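Local coordinates for protein N-acetylneuraminic acid (Sialic acid) synthetase (Leptospira borgpetersenii serovar Hardjo-bovis, PDB 6NCS) that probably makes N-acylneuraminate (sialic acid) or its 9-phosphate, as its NeuB-type relatives do, and binds a manganese ion in a TIM-barrel domain, at residues L42-R45 and M46-E49; G152-A156 and S157-T161; K212-E215 and I216-A220. All coordinates share one frame; numbering follows the deposited sequence.

In the fold
All three contacts are local, each within or at the start of a helix around the eight-stranded parallel barrel. Contact 1 lies within helix 40-52; contacts 2 and 3 are the starts of helices 156-168 and 215-222. All are partly buried; contacts 1 and 2 include exposed residues, and contact 3 has none among those that touch. The centre of contact 3 lies about 13 Å from the chain's centre, against about 18 Å for the other two. Beyond helical backbone bonds, contact 1 adds a salt bridge, contact 2 the N-cap Ser155, its backbone N-H bound by Glu158, and contact 3 apolar pairs. Contacts 2 and 3 also touch the second subunit, whereas contact 1 does not.

Contact 1 of 3, residues L42-R45 and M46-E49; sequences LALR and MIDE
Arg45 and Glu49 form a salt bridge one turn apart on helix 40-52. Arg45 NE gives its N-H to Glu49 OE2 at 2.9 Å, almost straight at 176°. The acceptor lies at the guanidinium edge, in its plane. The carboxylate is met from above its own plane instead, and the two flat groups are turned 47° against each other. The arginine chain is extended from CG to NE, with CG trans to the backbone N (chi1 174°), and this carries NE across to the carboxylate. Two waters add to the link. One donates to Glu49 OE1 and the other to Glu49 OE2, and both accept weakly from Arg45 NH2.

The helix belongs to a beta-alpha-beta unit of the TIM barrel, between strands 27-33 and 57-62. Its i to i+4 bonds set the spacing of the pair, among them Glu49 N to Arg45 O at 3.0 Å. On the flank toward helix 86-98, Leu44 CD2 lies 4.4 Å from Ile47 CD1. Met46 CG rests 3.1 Å from Leu42 O, beside the backbone bond that this oxygen accepts from Met46 N. Further out, Ile47 packs on Ile58 and Phe60 of the next strand, and Asp48 forms a salt bridge with Arg95.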
loop_
_atom_site.group_PDB
_atom_site.type_symbol
_atom_site.label_atom_id
_atom_site.label_comp_id
_atom_site.label_asym_id
_atom_site.label_seq_id
_atom_site.Cartn_x
_atom_site.Cartn_y
_atom_site.Cartn_z
ATOM N N LEU A 42 -1.591 -6.578 -36.025
ATOM C CA LEU A 42 -2.104 -6.742 -34.672
ATOM C C LEU A 42 -1.301 -5.909 -33.686
ATOM O O LEU A 42 -1.871 -5.286 -32.779
ATOM C CB LEU A 42 -2.091 -8.222 -34.281
ATOM C CG LEU A 42 -2.649 -8.565 -32.900
ATOM C CD1 LEU A 42 -4.038 -7.961 -32.703
ATOM C CD2 LEU A 42 -2.700 -10.090 -32.720
ATOM N N ALA A 43 0.024 -5.875 -33.854
ATOM C CA ALA A 43 0.853 -5.040 -32.992
ATOM C C ALA A 43 0.487 -3.567 -33.135
ATOM O O ALA A 43 0.459 -2.834 -32.145
ATOM C CB ALA A 43 2.335 -5.261 -33.310
ATOM N N LEU A 44 0.207 -3.116 -34.364
ATOM C CA LEU A 44 -0.221 -1.735 -34.567
ATOM C C LEU A 44 -1.553 -1.467 -33.877
ATOM O O LEU A 44 -1.742 -0.413 -33.253
ATOM C CB LEU A 44 -0.314 -1.430 -36.067
ATOM C CG LEU A 44 1.020 -1.380 -36.803
ATOM C CD1 LEU A 44 0.811 -1.369 -38.321
ATOM C CD2 LEU A 44 1.818 -0.164 -36.378
ATOM N N ARG A 45 -2.484 -2.421 -33.971
ATOM C CA ARG A 45 -3.753 -2.301 -33.263
ATOM C C ARG A 45 -3.541 -2.241 -31.757
ATOM O O ARG A 45 -4.245 -1.510 -31.050
ATOM C CB ARG A 45 -4.665 -3.477 -33.620
ATOM C CG ARG A 45 -5.948 -3.526 -32.821
ATOM C CD ARG A 45 -6.796 -4.729 -33.202
ATOM N NE ARG A 45 -7.944 -4.865 -32.316
ATOM C CZ ARG A 45 -8.655 -5.976 -32.183
ATOM N NH1 ARG A 45 -8.332 -7.060 -32.884
ATOM N NH2 ARG A 45 -9.686 -6.001 -31.349
ATOM N N MET A 46 -2.574 -3.006 -31.247
ATOM C CA MET A 46 -2.298 -2.973 -29.813
ATOM C C MET A 46 -1.848 -1.583 -29.385
ATOM O O MET A 46 -2.251 -1.089 -28.320
ATOM C CB MET A 46 -1.249 -4.031 -29.461
ATOM C CG MET A 46 -1.740 -5.461 -29.669
ATOM S SD MET A 46 -0.450 -6.691 -29.323
ATOM C CE MET A 46 -0.469 -6.705 -27.519
ATOM N N ILE A 47 -1.040 -0.926 -30.221
ATOM C CA ILE A 47 -0.609 0.440 -29.924
ATOM C C ILE A 47 -1.811 1.374 -29.872
ATOM O O ILE A 47 -1.964 2.162 -28.931
ATOM C CB ILE A 47 0.409 0.927 -30.966
ATOM C CG1 ILE A 47 1.709 0.122 -30.913
ATOM C CG2 ILE A 47 0.689 2.411 -30.758
ATOM C CD1 ILE A 47 2.639 0.430 -32.101
ATOM N N ASP A 48 -2.655 1.332 -30.910
ATOM C CA ASP A 48 -3.836 2.197 -30.950
ATOM C C ASP A 48 -4.668 2.064 -29.684
ATOM O O ASP A 48 -5.056 3.066 -29.068
ATOM C CB ASP A 48 -4.715 1.859 -32.159
ATOM C CG ASP A 48 -4.030 2.103 -33.490
ATOM O OD1 ASP A 48 -2.965 2.748 -33.534
ATOM O OD2 ASP A 48 -4.584 1.634 -34.508
ATOM N N GLU A 49 -4.964 0.825 -29.276
ATOM C CA GLU A 49 -5.885 0.643 -28.166
ATOM C C GLU A 49 -5.218 0.896 -26.817
ATOM O O GLU A 49 -5.901 1.282 -25.857
ATOM C CB GLU A 49 -6.512 -0.752 -28.248
ATOM C CG GLU A 49 -7.272 -0.916 -29.562
ATOM C CD GLU A 49 -8.249 -2.076 -29.581
ATOM O OE1 GLU A 49 -8.686 -2.522 -28.503
ATOM O OE2 GLU A 49 -8.594 -2.536 -30.692
HETATM O O HOH W 1 -9.810 -4.795 -28.498
HETATM O O HOH W 2 -11.209 -3.047 -31.385
#

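Contact 2 of 3, residues G152-A156 and S157-T161; sequences GTASA and SEIET
Ser157 OG meets Ser155 OG at 3.2 Å, a weak hydrogen bond in which either hydroxyl may be the donor. Both serines hold OG between the backbone N and the carbonyl carbon (chi1 60° for Ser157, 65° for Ser155), which lets the two oxygens meet.

Glu158 turns back over the start of the helix. Its chain is extended beyond CG, and CG passes 3.4 Å from Ser155 OG. OE1 accepts the N-H of Ser155 at 3.0 Å, with an angle of 163° at the hydrogen. The donor stands above the carboxylate plane. A water donates to this OE1 and to Thr153 O, tying the loop to the glutamate. Arg284 of the second subunit forms a salt bridge with OE1 as well. This neighbouring charge would probably favour the ionised carboxylate.

Ile159 N bonds to Ser155 O at 2.9 Å, nearly along the C=O axis. Its side chain reaches back toward the loop, and CG1 packs on Ala154 CB at 3.8 Å. Glu160 N continues the helical pattern to Ala156 O at 3.0 Å. The carboxylate of Glu160 turns to Tyr201 instead.

Ser155 is the N-cap of helix 156-168, and Glu158, three residues on, returns a bond to its backbone N-H. That return bond is the glutamate half of a capping box, here at the beta-to-alpha turn after strand 146-150 of the TIM barrel.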
loop_
_atom_site.group_PDB
_atom_site.type_symbol
_atom_site.label_atom_id
_atom_site.label_comp_id
_atom_site.label_asym_id
_atom_site.label_seq_id
_atom_site.Cartn_x
_atom_site.Cartn_y
_atom_site.Cartn_z
ATOM N N GLY A 152 12.798 -10.092 -10.893
ATOM C CA GLY A 152 12.335 -11.456 -10.721
ATOM C C GLY A 152 13.525 -12.396 -10.694
ATOM O O GLY A 152 14.521 -12.123 -11.368
ATOM N N THR A 153 13.460 -13.462 -9.889
ATOM C CA THR A 153 14.473 -14.495 -9.649
ATOM C C THR A 153 15.613 -14.052 -8.721
ATOM O O THR A 153 16.396 -14.909 -8.298
ATOM C CB THR A 153 15.127 -15.041 -10.937
ATOM O OG1 THR A 153 16.073 -14.084 -11.437
ATOM C CG2 THR A 153 14.089 -15.333 -12.007
ATOM N N ALA A 154 15.754 -12.765 -8.396
ATOM C CA ALA A 154 17.020 -12.252 -7.874
ATOM C C ALA A 154 17.035 -12.102 -6.353
ATOM O O ALA A 154 16.061 -11.654 -5.741
ATOM C CB ALA A 154 17.356 -10.905 -8.521
ATOM N N SER A 155 18.168 -12.463 -5.757
ATOM C CA SER A 155 18.457 -12.224 -4.352
ATOM C C SER A 155 18.984 -10.802 -4.156
ATOM O O SER A 155 19.281 -10.084 -5.112
ATOM C CB SER A 155 19.488 -13.224 -3.851
ATOM O OG SER A 155 20.700 -12.989 -4.538
ATOM N N ALA A 156 19.128 -10.402 -2.890
ATOM C CA ALA A 156 19.569 -9.038 -2.614
ATOM C C ALA A 156 20.963 -8.792 -3.169
ATOM O O ALA A 156 21.248 -7.711 -3.706
ATOM C CB ALA A 156 19.530 -8.762 -1.108
ATOM N N SER A 157 21.846 -9.787 -3.059
ATOM C CA SER A 157 23.195 -9.629 -3.589
ATOM C C SER A 157 23.185 -9.530 -5.109
ATOM O O SER A 157 23.965 -8.768 -5.692
ATOM C CB SER A 157 24.085 -10.787 -3.128
ATOM O OG SER A 157 23.586 -12.036 -3.579
ATOM N N GLU A 158 22.319 -10.301 -5.769
ATOM C CA GLU A 158 22.252 -10.242 -7.225
ATOM C C GLU A 158 21.734 -8.888 -7.688
ATOM O O GLU A 158 22.194 -8.349 -8.704
ATOM C CB GLU A 158 21.375 -11.378 -7.751
ATOM C CG GLU A 158 22.067 -12.731 -7.675
ATOM C CD GLU A 158 21.136 -13.915 -7.849
ATOM O OE1 GLU A 158 19.904 -13.724 -7.849
ATOM O OE2 GLU A 158 21.644 -15.050 -7.974
ATOM N N ILE A 159 20.773 -8.329 -6.950
ATOM C CA ILE A 159 20.253 -6.994 -7.254
ATOM C C ILE A 159 21.349 -5.946 -7.094
ATOM O O ILE A 159 21.519 -5.064 -7.945
ATOM C CB ILE A 159 19.048 -6.682 -6.350
ATOM C CG1 ILE A 159 17.864 -7.585 -6.721
ATOM C CG2 ILE A 159 18.676 -5.200 -6.425
ATOM C CD1 ILE A 159 16.696 -7.491 -5.728
ATOM N N GLU A 160 22.096 -6.015 -5.990
ATOM C CA GLU A 160 23.149 -5.034 -5.746
ATOM C C GLU A 160 24.204 -5.073 -6.845
ATOM O O GLU A 160 24.686 -4.022 -7.294
ATOM C CB GLU A 160 23.781 -5.278 -4.372
ATOM C CG GLU A 160 24.740 -4.176 -3.921
ATOM C CD GLU A 160 24.048 -2.840 -3.687
ATOM O OE1 GLU A 160 22.842 -2.832 -3.371
ATOM O OE2 GLU A 160 24.714 -1.792 -3.822
ATOM N N THR A 161 24.581 -6.277 -7.293
ATOM C CA THR A 161 25.550 -6.386 -8.381
ATOM C C THR A 161 25.016 -5.736 -9.650
ATOM O O THR A 161 25.736 -4.992 -10.323
ATOM C CB THR A 161 25.905 -7.853 -8.621
ATOM O OG1 THR A 161 26.574 -8.363 -7.462
ATOM C CG2 THR A 161 26.824 -8.008 -9.831
HETATM O O HOH W 3 18.429 -16.267 -7.123
#

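Contact 3 of 3, residues K212-E215 and I216-A220; sequences KGIE and IPLLA
Ile214 lies alongside Leu218, both side chains pointing the same way, with CD1 of Ile214 4.1 Å from CD1 of Leu218. Ile214 CG1 sits between its backbone N and carbonyl carbon (chi1 63°), with CD1 extended from CG1 (chi2 167°), which brings it beside Leu218 CD1. Leu218 also draws close to the backbone of Ile214: its CG is 3.2 Å from Ile214 O. That oxygen accepts the N-H of Leu218 at 3.1 Å. The Pro217 ring also comes up to Ile214. Pro217 CG stands 3.3 Å from Ile214 O and 4.3 Å from Ile214 CB. Proline has no backbone N-H to give, and in the first turn of a helix that costs no i to i+4 bond within the helix.

Glu215 and Leu219 form a second side-by-side pair. Leu219 CD1 touches the aliphatic part of Glu215 at CG, 4.1 Å away. In the backbone, Leu219 N bonds to Glu215 O at 2.9 Å, nearly straight at 170°. The carboxylate of Glu215 points elsewhere: OE2 makes a salt bridge to Arg261 of the second subunit and a hydrogen bond to a tartrate, which probably came from the crystallisation liquor.

Beyond the pairs, Leu218 packs on helix 249-266, and Pro217 and Ile216 face strand 205-209. Gly213 O accepts from Lys230. The arrangement is the first turn of helix 215-222, with proline in that turn, following the loop after strand 205-209 of the TIM barrel, which begins with the manganese ligand His210.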
loop_
_atom_site.group_PDB
_atom_site.type_symbol
_atom_site.label_atom_id
_atom_site.label_comp_id
_atom_site.label_asym_id
_atom_site.label_seq_id
_atom_site.Cartn_x
_atom_site.Cartn_y
_atom_site.Cartn_z
ATOM N N LYS A 212 -3.097 -12.782 -13.004
ATOM C CA LYS A 212 -4.230 -12.862 -13.916
ATOM C C LYS A 212 -5.234 -11.723 -13.729
ATOM O O LYS A 212 -6.373 -11.835 -14.190
ATOM C CB LYS A 212 -4.936 -14.213 -13.759
ATOM C CG LYS A 212 -4.109 -15.403 -14.243
ATOM C CD LYS A 212 -4.932 -16.690 -14.298
ATOM C CE LYS A 212 -5.291 -17.182 -12.899
ATOM N NZ LYS A 212 -5.793 -18.592 -12.894
ATOM N N GLY A 213 -4.849 -10.633 -13.078
ATOM C CA GLY A 213 -5.762 -9.518 -12.967
ATOM C C GLY A 213 -5.032 -8.208 -12.775
ATOM O O GLY A 213 -3.814 -8.121 -12.952
ATOM N N ILE A 214 -5.792 -7.176 -12.394
ATOM C CA ILE A 214 -5.181 -5.889 -12.081
ATOM C C ILE A 214 -5.235 -5.559 -10.601
ATOM O O ILE A 214 -4.687 -4.528 -10.198
ATOM C CB ILE A 214 -5.789 -4.734 -12.902
ATOM C CG1 ILE A 214 -7.272 -4.538 -12.584
ATOM C CG2 ILE A 214 -5.543 -4.934 -14.388
ATOM C CD1 ILE A 214 -7.815 -3.217 -13.128
ATOM N N GLU A 215 -5.847 -6.406 -9.772
ATOM C CA GLU A 215 -5.905 -6.082 -8.349
ATOM C C GLU A 215 -4.513 -6.013 -7.743
ATOM O O GLU A 215 -4.220 -5.103 -6.965
ATOM C CB GLU A 215 -6.751 -7.092 -7.584
ATOM C CG GLU A 215 -6.917 -6.677 -6.116
ATOM C CD GLU A 215 -7.582 -7.724 -5.251
ATOM O OE1 GLU A 215 -7.264 -8.918 -5.392
ATOM O OE2 GLU A 215 -8.427 -7.337 -4.418
ATOM N N ILE A 216 -3.644 -6.976 -8.061
ATOM C CA ILE A 216 -2.306 -6.976 -7.468
ATOM C C ILE A 216 -1.495 -5.752 -7.890
ATOM O O ILE A 216 -0.916 -5.091 -7.012
ATOM C CB ILE A 216 -1.596 -8.309 -7.751
ATOM C CG1 ILE A 216 -2.346 -9.449 -7.063
ATOM C CG2 ILE A 216 -0.174 -8.256 -7.226
ATOM C CD1 ILE A 216 -1.830 -10.850 -7.369
ATOM N N PRO A 217 -1.438 -5.367 -9.173
ATOM C CA PRO A 217 -0.760 -4.096 -9.495
ATOM C C PRO A 217 -1.367 -2.867 -8.807
ATOM O O PRO A 217 -0.625 -1.950 -8.436
ATOM C CB PRO A 217 -0.863 -4.013 -11.032
ATOM C CG PRO A 217 -1.723 -5.131 -11.478
ATOM C CD PRO A 217 -1.746 -6.159 -10.377
ATOM N N LEU A 218 -2.681 -2.819 -8.604
ATOM C CA LEU A 218 -3.257 -1.693 -7.864
ATOM C C LEU A 218 -2.808 -1.707 -6.407
ATOM O O LEU A 218 -2.482 -0.654 -5.838
ATOM C CB LEU A 218 -4.785 -1.728 -7.952
ATOM C CG LEU A 218 -5.270 -1.452 -9.389
ATOM C CD1 LEU A 218 -6.761 -1.655 -9.480
ATOM C CD2 LEU A 218 -4.914 -0.017 -9.761
ATOM N N LEU A 219 -2.816 -2.885 -5.776
ATOM C CA LEU A 219 -2.253 -2.980 -4.435
ATOM C C LEU A 219 -0.783 -2.580 -4.434
ATOM O O LEU A 219 -0.304 -1.980 -3.465
ATOM C CB LEU A 219 -2.436 -4.398 -3.875
ATOM C CG LEU A 219 -3.889 -4.779 -3.559
ATOM C CD1 LEU A 219 -4.020 -6.248 -3.242
ATOM C CD2 LEU A 219 -4.403 -3.924 -2.406
ATOM N N ALA A 220 -0.064 -2.863 -5.523
ATOM C CA ALA A 220 1.342 -2.473 -5.576
ATOM C C ALA A 220 1.495 -0.962 -5.573
ATOM O O ALA A 220 2.402 -0.428 -4.922
ATOM C CB ALA A 220 2.022 -3.082 -6.809
#